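Local structure of putative citrate lyase (Ralstonia eutropha, 3QQW) at residues 160-165 and 215-220; 171-176 and 209-214; 125-130 and 165-170; 114-119 and 147-152. The protein probably acts as a magnesium-dependent (S)-citramalyl-CoA lyase built on a TIM barrel. All coordinates share one frame; numbering follows the deposited sequence.

Contact 1: 160-165 and 215-220; sequences DVFQIA and ALANGI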
loop_
_atom_site.group_PDB
_atom_site.type_symbol
_atom_site.label_atom_id
_atom_site.label_comp_id
_atom_site.label_asym_id
_atom_site.label_seq_id
_atom_site.Cartn_x
_atom_site.Cartn_y
_atom_site.Cartn_z
ATOM N N ASP C 160 -10.705 5.198 -4.019
ATOM C CA ASP C 160 -10.961 6.608 -3.720
ATOM C C ASP C 160 -10.975 6.966 -2.245
ATOM O O ASP C 160 -11.385 8.079 -1.912
ATOM C CB ASP C 160 -12.314 7.033 -4.321
ATOM C CG ASP C 160 -12.404 6.963 -5.836
ATOM O OD1 ASP C 160 -11.340 6.877 -6.497
ATOM O OD2 ASP C 160 -13.518 7.090 -6.364
ATOM N N VAL C 161 -10.480 6.074 -1.368
ATOM C CA VAL C 161 -10.527 6.287 0.085
ATOM C C VAL C 161 -9.889 7.643 0.538
ATOM O O VAL C 161 -10.490 8.323 1.389
ATOM C CB VAL C 161 -10.014 5.092 0.910
ATOM C CG1 VAL C 161 -8.481 4.933 0.859
ATOM C CG2 VAL C 161 -10.549 5.168 2.339
ATOM N N PHE C 162 -8.745 8.059 -0.052
ATOM C CA PHE C 162 -8.097 9.309 0.337
ATOM C C PHE C 162 -8.897 10.536 -0.122
ATOM O O PHE C 162 -8.901 11.573 0.561
ATOM C CB PHE C 162 -6.651 9.367 -0.163
ATOM C CG PHE C 162 -5.723 8.625 0.771
ATOM C CD1 PHE C 162 -5.105 9.281 1.832
ATOM C CD2 PHE C 162 -5.496 7.257 0.614
ATOM C CE1 PHE C 162 -4.261 8.581 2.711
ATOM C CE2 PHE C 162 -4.666 6.559 1.505
ATOM C CZ PHE C 162 -4.056 7.222 2.542
ATOM N N GLN C 163 -9.618 10.394 -1.225
ATOM C CA GLN C 163 -10.478 11.450 -1.750
ATOM C C GLN C 163 -11.759 11.527 -0.892
ATOM O O GLN C 163 -12.172 12.610 -0.490
ATOM C CB GLN C 163 -10.780 11.164 -3.213
ATOM C CG GLN C 163 -11.176 12.354 -3.996
ATOM C CD GLN C 163 -10.930 12.059 -5.441
ATOM O OE1 GLN C 163 -11.510 11.129 -6.023
ATOM N NE2 GLN C 163 -10.015 12.807 -6.040
ATOM N N ILE C 164 -12.327 10.361 -0.543
ATOM C CA ILE C 164 -13.510 10.265 0.320
ATOM C C ILE C 164 -13.182 10.892 1.690
ATOM O O ILE C 164 -13.941 11.722 2.164
ATOM C CB ILE C 164 -13.984 8.782 0.436
ATOM C CG1 ILE C 164 -14.640 8.309 -0.882
ATOM C CG2 ILE C 164 -14.910 8.573 1.634
ATOM C CD1 ILE C 164 -14.921 6.818 -1.009
ATOM N N ALA C 165 -12.027 10.558 2.277
ATOM C CA ALA C 165 -11.607 11.065 3.587
ATOM C C ALA C 165 -11.463 12.606 3.637
ATOM O O ALA C 165 -11.503 13.191 4.716
ATOM C CB ALA C 165 -10.301 10.417 3.999
ATOM N N ALA C 215 -8.248 7.649 6.981
ATOM C CA ALA C 215 -9.069 8.171 8.057
ATOM C C ALA C 215 -8.230 8.996 9.006
ATOM O O ALA C 215 -8.509 10.195 9.198
ATOM C CB ALA C 215 -9.752 7.027 8.796
ATOM N N LEU C 216 -7.146 8.392 9.536
ATOM C CA LEU C 216 -6.262 9.062 10.484
ATOM C C LEU C 216 -5.549 10.257 9.857
ATOM O O LEU C 216 -5.360 11.253 10.545
ATOM C CB LEU C 216 -5.267 8.093 11.124
ATOM C CG LEU C 216 -5.882 6.973 11.963
ATOM C CD1 LEU C 216 -4.827 6.044 12.434
ATOM C CD2 LEU C 216 -6.719 7.513 13.117
ATOM N N ALA C 217 -5.237 10.200 8.556
ATOM C CA ALA C 217 -4.616 11.331 7.850
ATOM C C ALA C 217 -5.543 12.540 7.797
ATOM O O ALA C 217 -5.068 13.653 7.641
ATOM C CB ALA C 217 -4.236 10.928 6.435
ATOM N N ASN C 218 -6.854 12.323 7.939
ATOM C CA ASN C 218 -7.852 13.388 7.813
ATOM C C ASN C 218 -8.694 13.617 9.079
ATOM O O ASN C 218 -9.792 14.158 8.987
ATOM C CB ASN C 218 -8.765 13.045 6.630
ATOM C CG ASN C 218 -8.061 13.231 5.326
ATOM O OD1 ASN C 218 -7.909 14.350 4.850
ATOM N ND2 ASN C 218 -7.555 12.158 4.749
ATOM N N GLY C 219 -8.176 13.217 10.235
ATOM C CA GLY C 219 -8.866 13.382 11.518
ATOM C C GLY C 219 -10.212 12.689 11.562
ATOM O O GLY C 219 -11.184 13.234 12.089
ATOM N N ILE C 220 -10.277 11.497 10.968
ATOM C CA ILE C 220 -11.485 10.680 10.916
ATOM C C ILE C 220 -11.216 9.415 11.706
ATOM O O ILE C 220 -10.107 8.890 11.668
ATOM C CB ILE C 220 -11.907 10.394 9.437
ATOM C CG1 ILE C 220 -12.350 11.708 8.732
ATOM C CG2 ILE C 220 -12.999 9.353 9.342
ATOM C CD1 ILE C 220 -12.357 11.618 7.252
HETATM O O HOH W 1 -6.708 12.810 1.926
#

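Contact 2: 171-176 and 209-214; sequences EVLDFG and ADMVAA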
loop_
_atom_site.group_PDB
_atom_site.type_symbol
_atom_site.label_atom_id
_atom_site.label_comp_id
_atom_site.label_asym_id
_atom_site.label_seq_id
_atom_site.Cartn_x
_atom_site.Cartn_y
_atom_site.Cartn_z
ATOM N N GLU C 171 -16.963 11.750 9.917
ATOM C CA GLU C 171 -16.296 11.553 11.207
ATOM C C GLU C 171 -15.874 10.093 11.355
ATOM O O GLU C 171 -14.999 9.807 12.172
ATOM C CB GLU C 171 -17.147 12.035 12.394
ATOM C CG GLU C 171 -18.421 11.240 12.593
ATOM C CD GLU C 171 -19.187 11.527 13.868
ATOM O OE1 GLU C 171 -18.893 12.537 14.548
ATOM O OE2 GLU C 171 -20.121 10.749 14.158
ATOM N N VAL C 172 -16.445 9.185 10.545
ATOM C CA VAL C 172 -16.075 7.773 10.574
ATOM C C VAL C 172 -15.953 7.203 9.148
ATOM O O VAL C 172 -16.761 7.526 8.273
ATOM C CB VAL C 172 -17.048 6.883 11.414
ATOM C CG1 VAL C 172 -16.725 5.404 11.265
ATOM C CG2 VAL C 172 -17.076 7.260 12.880
ATOM N N LEU C 173 -14.941 6.328 8.946
ATOM C CA LEU C 173 -14.767 5.456 7.789
ATOM C C LEU C 173 -14.961 4.059 8.326
ATOM O O LEU C 173 -14.256 3.641 9.248
ATOM C CB LEU C 173 -13.431 5.607 7.054
ATOM C CG LEU C 173 -13.137 6.951 6.366
ATOM C CD1 LEU C 173 -11.847 6.859 5.572
ATOM C CD2 LEU C 173 -14.297 7.381 5.426
ATOM N N ASP C 174 -15.988 3.360 7.821
ATOM C CA ASP C 174 -16.319 2.012 8.270
ATOM C C ASP C 174 -15.791 0.989 7.324
ATOM O O ASP C 174 -16.028 1.091 6.125
ATOM C CB ASP C 174 -17.858 1.856 8.369
ATOM C CG ASP C 174 -18.530 2.657 9.438
ATOM O OD1 ASP C 174 -18.243 2.420 10.607
ATOM O OD2 ASP C 174 -19.409 3.473 9.096
ATOM N N PHE C 175 -15.133 -0.032 7.835
ATOM C CA PHE C 175 -14.666 -1.117 6.952
ATOM C C PHE C 175 -15.759 -2.186 6.799
ATOM O O PHE C 175 -16.166 -2.806 7.778
ATOM C CB PHE C 175 -13.366 -1.742 7.458
ATOM C CG PHE C 175 -12.779 -2.641 6.404
ATOM C CD1 PHE C 175 -12.224 -2.109 5.243
ATOM C CD2 PHE C 175 -12.843 -4.025 6.536
ATOM C CE1 PHE C 175 -11.735 -2.941 4.235
ATOM C CE2 PHE C 175 -12.352 -4.859 5.530
ATOM C CZ PHE C 175 -11.788 -4.311 4.390
ATOM N N GLY C 176 -16.239 -2.363 5.576
ATOM C CA GLY C 176 -17.262 -3.346 5.254
ATOM C C GLY C 176 -16.609 -4.562 4.635
ATOM O O GLY C 176 -16.469 -4.639 3.412
ATOM N N ALA C 209 -5.545 -1.395 6.134
ATOM C CA ALA C 209 -4.464 -0.445 6.391
ATOM C C ALA C 209 -4.663 0.847 5.576
ATOM O O ALA C 209 -4.475 1.924 6.145
ATOM C CB ALA C 209 -3.108 -1.083 6.095
ATOM N N ASP C 210 -5.121 0.750 4.295
ATOM C CA ASP C 210 -5.368 1.945 3.472
ATOM C C ASP C 210 -6.456 2.810 4.055
ATOM O O ASP C 210 -6.301 4.031 4.112
ATOM C CB ASP C 210 -5.759 1.580 2.038
ATOM C CG ASP C 210 -4.587 1.386 1.109
ATOM O OD1 ASP C 210 -3.436 1.475 1.580
ATOM O OD2 ASP C 210 -4.820 1.142 -0.097
HETATM N N MSE C 211 -7.559 2.184 4.492
HETATM C CA MSE C 211 -8.675 2.918 5.028
HETATM C C MSE C 211 -8.305 3.617 6.354
HETATM O O MSE C 211 -8.667 4.795 6.535
HETATM C CB MSE C 211 -9.871 1.994 5.184
HETATM C CG MSE C 211 -11.191 2.779 5.376
HETATM SE SE MSE C 211 -12.498 1.862 6.484
HETATM C CE MSE C 211 -11.596 1.923 8.080
ATOM N N VAL C 212 -7.583 2.909 7.261
ATOM C CA VAL C 212 -7.155 3.482 8.538
ATOM C C VAL C 212 -6.193 4.656 8.258
ATOM O O VAL C 212 -6.371 5.734 8.821
ATOM C CB VAL C 212 -6.532 2.428 9.478
ATOM C CG1 VAL C 212 -5.887 3.077 10.704
ATOM C CG2 VAL C 212 -7.579 1.415 9.912
ATOM N N ALA C 213 -5.227 4.456 7.350
ATOM C CA ALA C 213 -4.277 5.493 6.959
ATOM C C ALA C 213 -4.994 6.748 6.427
ATOM O O ALA C 213 -4.613 7.849 6.807
ATOM C CB ALA C 213 -3.304 4.949 5.907
ATOM N N ALA C 214 -6.046 6.570 5.588
ATOM C CA ALA C 214 -6.829 7.660 4.997
ATOM C C ALA C 214 -7.637 8.404 6.051
ATOM O O ALA C 214 -7.712 9.629 6.011
ATOM C CB ALA C 214 -7.753 7.119 3.917
#

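Contact 3: 125-130 and 165-170; sequences QVAEVI and AELPNI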
loop_
_atom_site.group_PDB
_atom_site.type_symbol
_atom_site.label_atom_id
_atom_site.label_comp_id
_atom_site.label_asym_id
_atom_site.label_seq_id
_atom_site.Cartn_x
_atom_site.Cartn_y
_atom_site.Cartn_z
ATOM N N GLN C 125 -20.218 9.649 -5.596
ATOM C CA GLN C 125 -21.433 9.174 -4.946
ATOM C C GLN C 125 -21.484 9.680 -3.509
ATOM O O GLN C 125 -22.507 10.224 -3.111
ATOM C CB GLN C 125 -21.496 7.631 -4.951
ATOM C CG GLN C 125 -21.913 7.020 -6.268
ATOM C CD GLN C 125 -22.197 5.546 -6.141
ATOM O OE1 GLN C 125 -21.757 4.886 -5.203
ATOM N NE2 GLN C 125 -22.955 4.987 -7.083
ATOM N N VAL C 126 -20.355 9.559 -2.752
ATOM C CA VAL C 126 -20.240 9.976 -1.351
ATOM C C VAL C 126 -20.494 11.480 -1.238
ATOM O O VAL C 126 -21.340 11.915 -0.442
ATOM C CB VAL C 126 -18.886 9.571 -0.726
ATOM C CG1 VAL C 126 -18.865 9.901 0.753
ATOM C CG2 VAL C 126 -18.612 8.085 -0.923
ATOM N N ALA C 127 -19.794 12.254 -2.070
ATOM C CA ALA C 127 -19.908 13.710 -2.138
ATOM C C ALA C 127 -21.356 14.127 -2.398
ATOM O O ALA C 127 -21.835 15.037 -1.733
ATOM C CB ALA C 127 -18.983 14.250 -3.227
ATOM N N GLU C 128 -22.064 13.419 -3.300
ATOM C CA GLU C 128 -23.465 13.684 -3.672
ATOM C C GLU C 128 -24.406 13.471 -2.490
ATOM O O GLU C 128 -25.290 14.296 -2.252
ATOM C CB GLU C 128 -23.878 12.775 -4.850
ATOM C CG GLU C 128 -25.289 12.970 -5.410
ATOM C CD GLU C 128 -25.825 11.836 -6.271
ATOM O OE1 GLU C 128 -25.300 10.701 -6.181
ATOM O OE2 GLU C 128 -26.798 12.082 -7.018
ATOM N N VAL C 129 -24.188 12.381 -1.739
ATOM C CA VAL C 129 -24.992 11.993 -0.590
ATOM C C VAL C 129 -24.769 13.013 0.534
ATOM O O VAL C 129 -25.740 13.445 1.149
ATOM C CB VAL C 129 -24.678 10.523 -0.152
ATOM C CG1 VAL C 129 -25.441 10.150 1.105
ATOM C CG2 VAL C 129 -24.990 9.528 -1.269
ATOM N N ILE C 130 -23.503 13.415 0.770
ATOM C CA ILE C 130 -23.145 14.375 1.826
ATOM C C ILE C 130 -23.787 15.751 1.551
ATOM O O ILE C 130 -24.357 16.374 2.468
ATOM C CB ILE C 130 -21.607 14.470 1.997
ATOM C CG1 ILE C 130 -21.082 13.230 2.695
ATOM C CG2 ILE C 130 -21.190 15.753 2.739
ATOM C CD1 ILE C 130 -19.604 13.086 2.507
ATOM N N ALA C 165 -12.027 10.558 2.277
ATOM C CA ALA C 165 -11.607 11.065 3.587
ATOM C C ALA C 165 -11.463 12.606 3.637
ATOM O O ALA C 165 -11.503 13.191 4.716
ATOM C CB ALA C 165 -10.301 10.417 3.999
ATOM N N GLU C 166 -11.348 13.258 2.488
ATOM C CA GLU C 166 -11.230 14.700 2.421
ATOM C C GLU C 166 -12.581 15.401 2.345
ATOM O O GLU C 166 -12.620 16.628 2.474
ATOM C CB GLU C 166 -10.366 15.089 1.204
ATOM C CG GLU C 166 -8.891 14.896 1.498
ATOM C CD GLU C 166 -8.019 16.060 1.109
ATOM O OE1 GLU C 166 -8.561 17.174 0.923
ATOM O OE2 GLU C 166 -6.780 15.885 1.122
ATOM N N LEU C 167 -13.675 14.629 2.148
ATOM C CA LEU C 167 -15.011 15.174 2.022
ATOM C C LEU C 167 -15.507 15.740 3.356
ATOM O O LEU C 167 -15.074 15.265 4.408
ATOM C CB LEU C 167 -15.985 14.135 1.461
ATOM C CG LEU C 167 -15.717 13.735 0.004
ATOM C CD1 LEU C 167 -16.568 12.550 -0.384
ATOM C CD2 LEU C 167 -15.961 14.901 -0.946
ATOM N N PRO C 168 -16.366 16.791 3.326
ATOM C CA PRO C 168 -16.811 17.413 4.587
ATOM C C PRO C 168 -17.773 16.575 5.413
ATOM O O PRO C 168 -18.563 15.793 4.881
ATOM C CB PRO C 168 -17.518 18.703 4.114
ATOM C CG PRO C 168 -17.995 18.396 2.723
ATOM C CD PRO C 168 -16.910 17.516 2.149
ATOM N N ASN C 169 -17.743 16.809 6.731
ATOM C CA ASN C 169 -18.627 16.222 7.738
ATOM C C ASN C 169 -18.493 14.717 7.924
ATOM O O ASN C 169 -19.336 14.133 8.579
ATOM C CB ASN C 169 -20.100 16.590 7.485
ATOM C CG ASN C 169 -20.301 18.072 7.284
ATOM O OD1 ASN C 169 -19.636 18.912 7.903
ATOM N ND2 ASN C 169 -21.175 18.426 6.358
ATOM N N ILE C 170 -17.421 14.096 7.440
ATOM C CA ILE C 170 -17.184 12.673 7.697
ATOM C C ILE C 170 -16.457 12.589 9.025
ATOM O O ILE C 170 -15.472 13.306 9.255
ATOM C CB ILE C 170 -16.424 11.948 6.544
ATOM C CG1 ILE C 170 -17.237 12.024 5.226
ATOM C CG2 ILE C 170 -16.069 10.466 6.901
ATOM C CD1 ILE C 170 -16.480 11.491 4.016
#

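Contact 4: 114-119 and 147-152; sequences YITVPK and PVHVLI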
loop_
_atom_site.group_PDB
_atom_site.type_symbol
_atom_site.label_atom_id
_atom_site.label_comp_id
_atom_site.label_asym_id
_atom_site.label_seq_id
_atom_site.Cartn_x
_atom_site.Cartn_y
_atom_site.Cartn_z
ATOM N N TYR C 114 -25.751 10.811 13.533
ATOM C CA TYR C 114 -25.017 10.618 12.285
ATOM C C TYR C 114 -25.839 9.842 11.272
ATOM O O TYR C 114 -26.838 9.201 11.625
ATOM C CB TYR C 114 -23.674 9.867 12.520
ATOM C CG TYR C 114 -23.838 8.561 13.247
ATOM C CD1 TYR C 114 -24.098 7.378 12.553
ATOM C CD2 TYR C 114 -23.729 8.495 14.634
ATOM C CE1 TYR C 114 -24.282 6.169 13.227
ATOM C CE2 TYR C 114 -23.924 7.296 15.317
ATOM C CZ TYR C 114 -24.200 6.138 14.609
ATOM O OH TYR C 114 -24.356 4.952 15.287
ATOM N N ILE C 115 -25.362 9.846 10.018
ATOM C CA ILE C 115 -25.927 9.043 8.946
ATOM C C ILE C 115 -24.798 8.161 8.432
ATOM O O ILE C 115 -23.701 8.645 8.140
ATOM C CB ILE C 115 -26.598 9.886 7.826
ATOM C CG1 ILE C 115 -27.943 10.422 8.318
ATOM C CG2 ILE C 115 -26.771 9.081 6.526
ATOM C CD1 ILE C 115 -28.427 11.543 7.537
ATOM N N THR C 116 -25.071 6.860 8.360
ATOM C CA THR C 116 -24.157 5.860 7.833
ATOM C C THR C 116 -24.547 5.636 6.373
ATOM O O THR C 116 -25.708 5.330 6.067
ATOM C CB THR C 116 -24.166 4.628 8.695
ATOM O OG1 THR C 116 -23.715 4.998 9.995
ATOM C CG2 THR C 116 -23.272 3.536 8.148
ATOM N N VAL C 117 -23.580 5.862 5.474
ATOM C CA VAL C 117 -23.759 5.740 4.021
ATOM C C VAL C 117 -23.057 4.452 3.559
ATOM O O VAL C 117 -21.826 4.334 3.649
ATOM C CB VAL C 117 -23.229 7.000 3.284
ATOM C CG1 VAL C 117 -23.408 6.894 1.779
ATOM C CG2 VAL C 117 -23.859 8.268 3.827
ATOM N N PRO C 118 -23.817 3.502 3.004
ATOM C CA PRO C 118 -23.206 2.227 2.615
ATOM C C PRO C 118 -22.930 2.084 1.119
ATOM O O PRO C 118 -23.518 2.787 0.297
ATOM C CB PRO C 118 -24.280 1.218 3.018
ATOM C CG PRO C 118 -25.554 1.942 2.764
ATOM C CD PRO C 118 -25.286 3.436 2.882
ATOM N N LYS C 119 -22.071 1.104 0.778
ATOM C CA LYS C 119 -21.821 0.627 -0.571
ATOM C C LYS C 119 -21.564 1.699 -1.645
ATOM O O LYS C 119 -21.897 1.462 -2.816
ATOM C CB LYS C 119 -23.033 -0.220 -1.005
ATOM C CG LYS C 119 -22.931 -1.700 -0.682
ATOM C CD LYS C 119 -24.334 -2.323 -0.601
ATOM C CE LYS C 119 -24.418 -3.514 0.332
ATOM N NZ LYS C 119 -24.196 -3.141 1.757
ATOM N N PRO C 147 -23.163 14.656 11.112
ATOM C CA PRO C 147 -21.926 13.901 10.834
ATOM C C PRO C 147 -22.223 12.673 9.992
ATOM O O PRO C 147 -23.301 12.112 10.080
ATOM C CB PRO C 147 -21.426 13.518 12.225
ATOM C CG PRO C 147 -22.108 14.473 13.166
ATOM C CD PRO C 147 -23.463 14.651 12.555
ATOM N N VAL C 148 -21.297 12.304 9.130
ATOM C CA VAL C 148 -21.463 11.181 8.208
ATOM C C VAL C 148 -20.419 10.093 8.497
ATOM O O VAL C 148 -19.260 10.389 8.814
ATOM C CB VAL C 148 -21.389 11.675 6.727
ATOM C CG1 VAL C 148 -21.570 10.532 5.751
ATOM C CG2 VAL C 148 -22.420 12.772 6.460
ATOM N N HIS C 149 -20.872 8.835 8.399
ATOM C CA HIS C 149 -20.088 7.601 8.512
ATOM C C HIS C 149 -20.130 6.965 7.155
ATOM O O HIS C 149 -21.223 6.726 6.622
ATOM C CB HIS C 149 -20.637 6.655 9.584
ATOM C CG HIS C 149 -20.580 7.168 10.994
ATOM N ND1 HIS C 149 -20.794 6.317 12.065
ATOM C CD2 HIS C 149 -20.369 8.424 11.466
ATOM C CE1 HIS C 149 -20.705 7.072 13.148
ATOM N NE2 HIS C 149 -20.449 8.355 12.835
ATOM N N VAL C 150 -18.966 6.759 6.543
ATOM C CA VAL C 150 -18.925 6.217 5.181
ATOM C C VAL C 150 -18.344 4.816 5.183
ATOM O O VAL C 150 -17.240 4.587 5.681
ATOM C CB VAL C 150 -18.143 7.166 4.223
ATOM C CG1 VAL C 150 -18.077 6.611 2.812
ATOM C CG2 VAL C 150 -18.772 8.548 4.210
ATOM N N LEU C 151 -19.094 3.872 4.614
ATOM C CA LEU C 151 -18.601 2.511 4.442
ATOM C C LEU C 151 -17.620 2.448 3.291
ATOM O O LEU C 151 -17.906 2.964 2.203
ATOM C CB LEU C 151 -19.754 1.537 4.160
ATOM C CG LEU C 151 -20.381 0.736 5.317
ATOM C CD1 LEU C 151 -19.382 -0.145 6.021
ATOM C CD2 LEU C 151 -21.115 1.610 6.246
ATOM N N ILE C 152 -16.463 1.824 3.536
ATOM C CA ILE C 152 -15.448 1.522 2.520
ATOM C C ILE C 152 -15.570 0.032 2.342
ATOM O O ILE C 152 -15.106 -0.729 3.187
ATOM C CB ILE C 152 -14.035 2.028 2.900
ATOM C CG1 ILE C 152 -14.062 3.569 3.239
ATOM C CG2 ILE C 152 -13.010 1.680 1.801
ATOM C CD1 ILE C 152 -14.578 4.552 2.110
HETATM O O HOH W 2 -21.717 3.947 10.961
HETATM O O HOH W 3 -20.244 4.217 1.190
#

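Contact 1: 160-165 and 215-220
A165, the residue with the most surface buried here, sets its methyl group against the amide of N218, with CB 3.3 Å from ND2. N218 answers from its own side: its CB lies 3.3 Å from the carbonyl O of A165, so that the two residues pack alongside each other. With chi1 at -72°, CG of N218 stands anti to the carbonyl carbon and beside the backbone N, which carries the amide out toward 160-165. Two partners fix the rotation of that amide. ND2 donates to the backbone O of A214, in the last turn of helix 202-217, and also to a water at 3.0 Å that in turn donates to F162 O over 2.9 Å; the link between the polar groups of the two segments is thus indirect. The same water sits in the plane of the F162 ring, at its edge, while F162 CE1 approaches A217 CB at 4.4 Å. I220 completes the contact, the extended tip CD1 reaching A165 O at 3.1 Å. The chain around N218 is a Schellman motif ending helix 202-217: A215 O accepts from both I220 N and N218 N, a weak bond joins G219 N to L216 O, and G219 takes positive phi. Outside the pair, F162 also leans on A213 and on R159 of the second subunit. The short helix 161-164 lies beside helix 202-217, both on the outside of the barrel, with V161 touching M211, A214 and L173 of strand 170-175, and I164 resting on V150 and I152 of strand 148-152.

Contact 2: 171-176 and 209-214
M211, present as selenomethionine, lays its side chain across strand 170-175, its SE atom passing over the peptide between D174 and F175. This is the strand-helix layering of a TIM barrel: helix 202-217 runs back along the outside of the strand that precedes it, the two short axes antiparallel at 178° and 9.1 Å apart. CG of M211 is anti to the backbone N, and bends at chi2 and chi3 (67°) bring SE up to the D174-F175 peptide and turn CE across the strand direction, to the side where L173 O lies. SE comes within 3.5 Å of F175 N and 3.8 Å of F175 CB. It also makes a Met-aromatic contact at the edge of the F175 ring, 5.5 Å from the centroid and 87° off the ring normal. L173 slides past M211 in the opposite direction, its CB 3.9 Å from SE, and its CD1 goes on to meet A214 CB at 4.4 Å. All these groups are buried, with V161 of helix 161-164 packing on L173, M211 and A214. Farther round the helix, D210 forms a salt bridge with R206 of the second subunit. Beyond SE the methyl CE folds back and lies 3.4 Å from the carbonyl O of L173.

Contact 3: 125-130 and 165-170
In I130, CG1 stands anti to the carbonyl carbon (chi1 -74°) and the chain continues extended (chi2 163°), so CD1 is carried off helix 123-139 into the angle between L167 and I170. L167 has the matching shape, with CG beside its own backbone N and CD1 stretched away from CA (chi2 170°), and it points back at the helix. The fork of L167 meets the neighbouring residues V126 and A127: CD1 touches V126 CG1 and A127 N, each at 3.7 Å, whereas CD2 meets A127 CB at 3.8 Å. Behind the fork, I130 CD1 closes on L167 CB at 3.9 Å and on I170 CG1 at 3.8 Å, the I130 and I170 side chains crossing at about a right angle. The second branch of I130, CG2, rests against the carbonyl O of P168 at 3.4 Å and, more loosely, against P168 CG. A type II turn from L167 to I170, with N169 at positive phi, brings leucine and isoleucine to the same side of the loop. The interface is apolar, and it grades from buried V126, I130 and I170 to the exposed proline at the surface. V126 also packs on V150 and I130 on V148, which places the contact on the outer face of strand 148-152. It is thus the helix-over-sheet layer of a TIM barrel, where a crossover helix meets the loop leading into strand 170-175.

Contact 4: 114-119 and 147-152
Y114 opens the pairing with an offset stack. Its CG takes the crowded position between backbone N and carbonyl carbon (chi1 54°), which lays the phenol ring over one face of the H149 imidazole, centroids 3.9 Å apart and planes at 7°. The phenol OH is bonded to T52, and H149 NE2 to the carboxylate of E171, which would probably polarise the imidazole. At I115 the regular parallel bonding begins: I115 N donates to P147 O at 3.1 Å, and I115 O accepts from H149 N at 2.8 Å, both in the carbonyl plane. T116 faces the same way as H149; its OG1 donates to a water that also bonds H149 ND1, while its CG2 touches L151 CD2 at 3.5 Å. V117 repeats the pattern, its N reaching H149 O at 2.8 Å and its O receiving L151 N at 2.9 Å in an almost straight bond (173°). A second water donates to both V117 O and L151 O. On the opposite face V117 CG2 meets V148 CG1 at 3.8 Å, beneath helix 123-139. P118 then packs its CA on L151 CB, and K119, poorly ordered, forms salt bridges with E56 and D179 while its N donates to E153. These are neighbouring strands of a beta-alpha-beta unit in a TIM barrel, leading at their C-terminal ends to the predicted magnesium and substrate site.

From the N terminus, strand 115-117 leads into helix 123-139, and contact 4 closes the first loop when strand 148-152 pairs with strand 115-117. Contact 3 starts on that helix, inside the loop of contact 4, but closes only at 165-170, so the two cross. Contact 1 opens at 160-165, before contact 3 is complete; they cross as well and share A165. Contact 2 begins and ends within the loop of contact 1, which closes last at 215-220. Strand 148-152 is tied to its neighbour by probable hydrogen bonds from V148 N to N169 O and from I152 N to D174 O. Together the contacts join three consecutive barrel strands to the helices outside them.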